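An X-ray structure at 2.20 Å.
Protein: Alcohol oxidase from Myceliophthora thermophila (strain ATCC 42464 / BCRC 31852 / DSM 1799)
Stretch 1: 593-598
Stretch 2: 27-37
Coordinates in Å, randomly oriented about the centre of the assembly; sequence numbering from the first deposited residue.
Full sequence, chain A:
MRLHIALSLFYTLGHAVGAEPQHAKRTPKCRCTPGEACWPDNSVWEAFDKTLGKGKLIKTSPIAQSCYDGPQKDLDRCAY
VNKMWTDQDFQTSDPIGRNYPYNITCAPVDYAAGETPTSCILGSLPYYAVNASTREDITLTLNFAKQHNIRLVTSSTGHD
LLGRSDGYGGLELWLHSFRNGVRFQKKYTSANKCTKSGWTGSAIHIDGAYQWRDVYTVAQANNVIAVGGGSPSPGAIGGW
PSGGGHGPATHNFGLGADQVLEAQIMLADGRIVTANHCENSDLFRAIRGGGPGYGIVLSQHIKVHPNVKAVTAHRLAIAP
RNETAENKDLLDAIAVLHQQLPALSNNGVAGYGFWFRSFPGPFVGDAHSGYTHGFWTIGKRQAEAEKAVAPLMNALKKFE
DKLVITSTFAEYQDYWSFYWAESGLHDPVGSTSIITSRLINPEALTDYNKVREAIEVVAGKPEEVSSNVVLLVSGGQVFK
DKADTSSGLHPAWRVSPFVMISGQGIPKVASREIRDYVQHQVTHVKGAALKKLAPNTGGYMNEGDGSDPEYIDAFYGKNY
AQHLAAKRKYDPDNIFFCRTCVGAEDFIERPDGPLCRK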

# COMPACT_ATOMS: atom_id res chain seq x y z
N GLY A 593 21.06 -12.41 7.46
CA GLY A 593 21.99 -12.11 8.56
C GLY A 593 21.56 -10.92 9.38
O GLY A 593 20.52 -10.34 9.10
N PRO A 594 22.32 -10.58 10.44
CA PRO A 594 21.99 -9.45 11.31
C PRO A 594 21.87 -8.13 10.55
O PRO A 594 22.59 -7.89 9.57
CB PRO A 594 23.17 -9.39 12.27
CG PRO A 594 23.55 -10.84 12.43
CD PRO A 594 23.40 -11.40 11.03
N LEU A 595 20.90 -7.32 10.98
CA LEU A 595 20.76 -5.94 10.61
C LEU A 595 21.83 -5.18 11.36
O LEU A 595 21.99 -5.38 12.57
CB LEU A 595 19.36 -5.43 11.01
CG LEU A 595 19.05 -3.94 10.92
CD1 LEU A 595 19.19 -3.49 9.46
CD2 LEU A 595 17.67 -3.61 11.50
N CYS A 596 22.57 -4.32 10.65
CA CYS A 596 23.67 -3.57 11.26
C CYS A 596 23.65 -2.10 10.93
O CYS A 596 23.25 -1.72 9.83
CB CYS A 596 25.04 -4.14 10.83
SG CYS A 596 25.31 -5.86 11.17
N ARG A 597 24.09 -1.28 11.88
CA ARG A 597 24.38 0.13 11.62
C ARG A 597 25.65 0.22 10.81
O ARG A 597 26.61 -0.49 11.07
CB ARG A 597 24.53 0.87 12.95
CG ARG A 597 24.31 2.38 12.85
CD ARG A 597 23.81 3.03 14.17
NE ARG A 597 24.10 2.18 15.34
CZ ARG A 597 25.07 2.38 16.24
NH1 ARG A 597 25.87 3.50 16.21
NH2 ARG A 597 25.25 1.47 17.22
N LYS A 598 25.66 1.12 9.83
CA LYS A 598 26.89 1.42 9.08
C LYS A 598 27.92 1.99 10.02
O LYS A 598 27.55 2.70 10.99
CB LYS A 598 26.65 2.42 7.97
CG LYS A 598 25.74 1.90 6.88
CD LYS A 598 25.77 2.76 5.64
CE LYS A 598 24.96 2.10 4.55
NZ LYS A 598 24.35 3.07 3.58
OXT LYS A 598 29.11 1.68 9.79
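Stretch 2 27-37: TPKCRCTPGEA

Stretch 2 has no regular helix or strand; its backbone is extended from Cys30 to Thr33, with a kink at Lys29 (psi -29°), and it lies antiparallel to the C-terminal tail of the chain. The direction follows from the order of contacts: Pro594 meets Arg31, Thr33 and Glu36, Cys596 meets Cys30, and Arg597 reaches back to Lys29, Pro28 and Thr27. The far end of stretch 2 folds into a type II turn from Thr33 to Glu36, and Gly35, at phi 89°, takes a conformation that calls for glycine.

Gly593 makes no contact with stretch 2 within 4.5 Å. Pro594 points its CB toward stretch 2; that atom lies 3.3 Å from Arg31 O and 4.0 Å from Cys30 CB, while its CG is 3.7 Å from both Thr33 OG1 and Glu36 OE2. Those two oxygens are themselves hydrogen-bonded, Thr33 OG1 donating to Glu36 OE2 at 2.7 Å, so the proline ring packs beside an already paired polar group.

Leu595 contributes its carbonyl: Arg31 N donates to Leu595 O at 2.9 Å with an N-H...O angle of 153°, and Cys30 CA adds a CA-H...O contact to Leu595 O at 3.2 Å. Leu595 CD2 also approaches Arg31 NE to 3.9 Å.

At Cys596 the backbones form a single beta bridge with Cys30, their CA atoms 4.0 Å apart. A disulfide, Cys596 SG to Cys30 SG at 2.1 Å with chi3 of 105°, locks this register covalently; both cysteines have chi1 of -57° (m).

Arg597 N makes the second backbone hydrogen bond flanking the bridge, donating to Lys29 O at 2.8 Å and a nearly straight 168°. Lys29 CG lies over one face of the Arg597 guanidinium, 3.9 Å from Arg597 NH2. The C-terminal carboxylate of Lys598 ends the walk with a long salt bridge, Lys598 OXT to Lys29 NZ at 3.7 Å.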

# COMPACT_ATOMS: atom_id res chain seq x y z
N THR A 27 28.27 0.37 22.08
CA THR A 27 26.97 -0.41 22.04
C THR A 27 26.85 -1.08 20.63
O THR A 27 27.45 -0.56 19.70
CB THR A 27 25.71 0.40 22.58
OG1 THR A 27 24.98 1.09 21.54
CG2 THR A 27 26.10 1.33 23.76
N PRO A 28 26.31 -2.33 20.55
CA PRO A 28 26.63 -3.07 19.35
C PRO A 28 25.92 -2.53 18.11
O PRO A 28 24.77 -2.09 18.16
CB PRO A 28 26.21 -4.49 19.69
CG PRO A 28 25.24 -4.39 20.82
CD PRO A 28 25.39 -3.06 21.45
N LYS A 29 26.64 -2.58 17.00
CA LYS A 29 26.13 -2.06 15.74
C LYS A 29 25.09 -2.97 15.12
O LYS A 29 24.16 -2.46 14.46
CB LYS A 29 27.29 -1.77 14.79
CG LYS A 29 27.94 -0.43 15.12
CD LYS A 29 29.27 -0.21 14.43
CE LYS A 29 29.25 1.01 13.53
NZ LYS A 29 30.63 1.37 13.16
N CYS A 30 25.19 -4.29 15.39
CA CYS A 30 24.30 -5.26 14.80
C CYS A 30 23.32 -5.81 15.82
O CYS A 30 23.71 -6.14 16.96
CB CYS A 30 25.09 -6.42 14.21
SG CYS A 30 26.30 -5.89 12.97
N ARG A 31 22.08 -5.97 15.41
CA ARG A 31 21.11 -6.68 16.20
C ARG A 31 21.46 -8.17 16.28
O ARG A 31 22.05 -8.75 15.34
CB ARG A 31 19.70 -6.50 15.60
CG ARG A 31 19.05 -5.13 15.88
CD ARG A 31 19.63 -3.99 15.07
NE ARG A 31 18.78 -2.78 15.14
CZ ARG A 31 19.09 -1.60 15.69
NH1 ARG A 31 20.26 -1.37 16.26
NH2 ARG A 31 18.20 -0.62 15.65
N CYS A 32 21.10 -8.76 17.41
CA CYS A 32 21.26 -10.19 17.67
C CYS A 32 20.20 -11.03 16.94
O CYS A 32 19.04 -10.66 16.89
CB CYS A 32 21.17 -10.45 19.18
SG CYS A 32 21.72 -12.07 19.66
N THR A 33 20.62 -12.19 16.42
CA THR A 33 19.75 -13.07 15.64
C THR A 33 19.78 -14.48 16.19
O THR A 33 20.63 -14.80 16.99
CB THR A 33 20.16 -13.06 14.15
OG1 THR A 33 21.54 -13.44 14.02
CG2 THR A 33 19.97 -11.64 13.59
N PRO A 34 18.81 -15.33 15.82
CA PRO A 34 18.76 -16.71 16.34
C PRO A 34 20.03 -17.50 16.08
O PRO A 34 20.68 -17.32 15.05
CB PRO A 34 17.61 -17.33 15.55
CG PRO A 34 16.69 -16.20 15.35
CD PRO A 34 17.58 -15.03 15.06
N GLY A 35 20.40 -18.34 17.04
CA GLY A 35 21.59 -19.17 16.92
C GLY A 35 22.84 -18.50 17.45
O GLY A 35 23.83 -19.16 17.72
N GLU A 36 22.82 -17.18 17.61
CA GLU A 36 23.99 -16.50 18.13
C GLU A 36 24.06 -16.68 19.65
O GLU A 36 23.06 -16.99 20.30
CB GLU A 36 23.97 -15.03 17.75
CG GLU A 36 23.96 -14.78 16.26
CD GLU A 36 24.37 -13.36 15.93
OE1 GLU A 36 25.60 -13.07 15.95
OE2 GLU A 36 23.48 -12.53 15.69
N ALA A 37 25.26 -16.50 20.18
CA ALA A 37 25.52 -16.53 21.62
C ALA A 37 24.67 -15.50 22.40
O ALA A 37 24.18 -15.78 23.49
CB ALA A 37 27.00 -16.29 21.88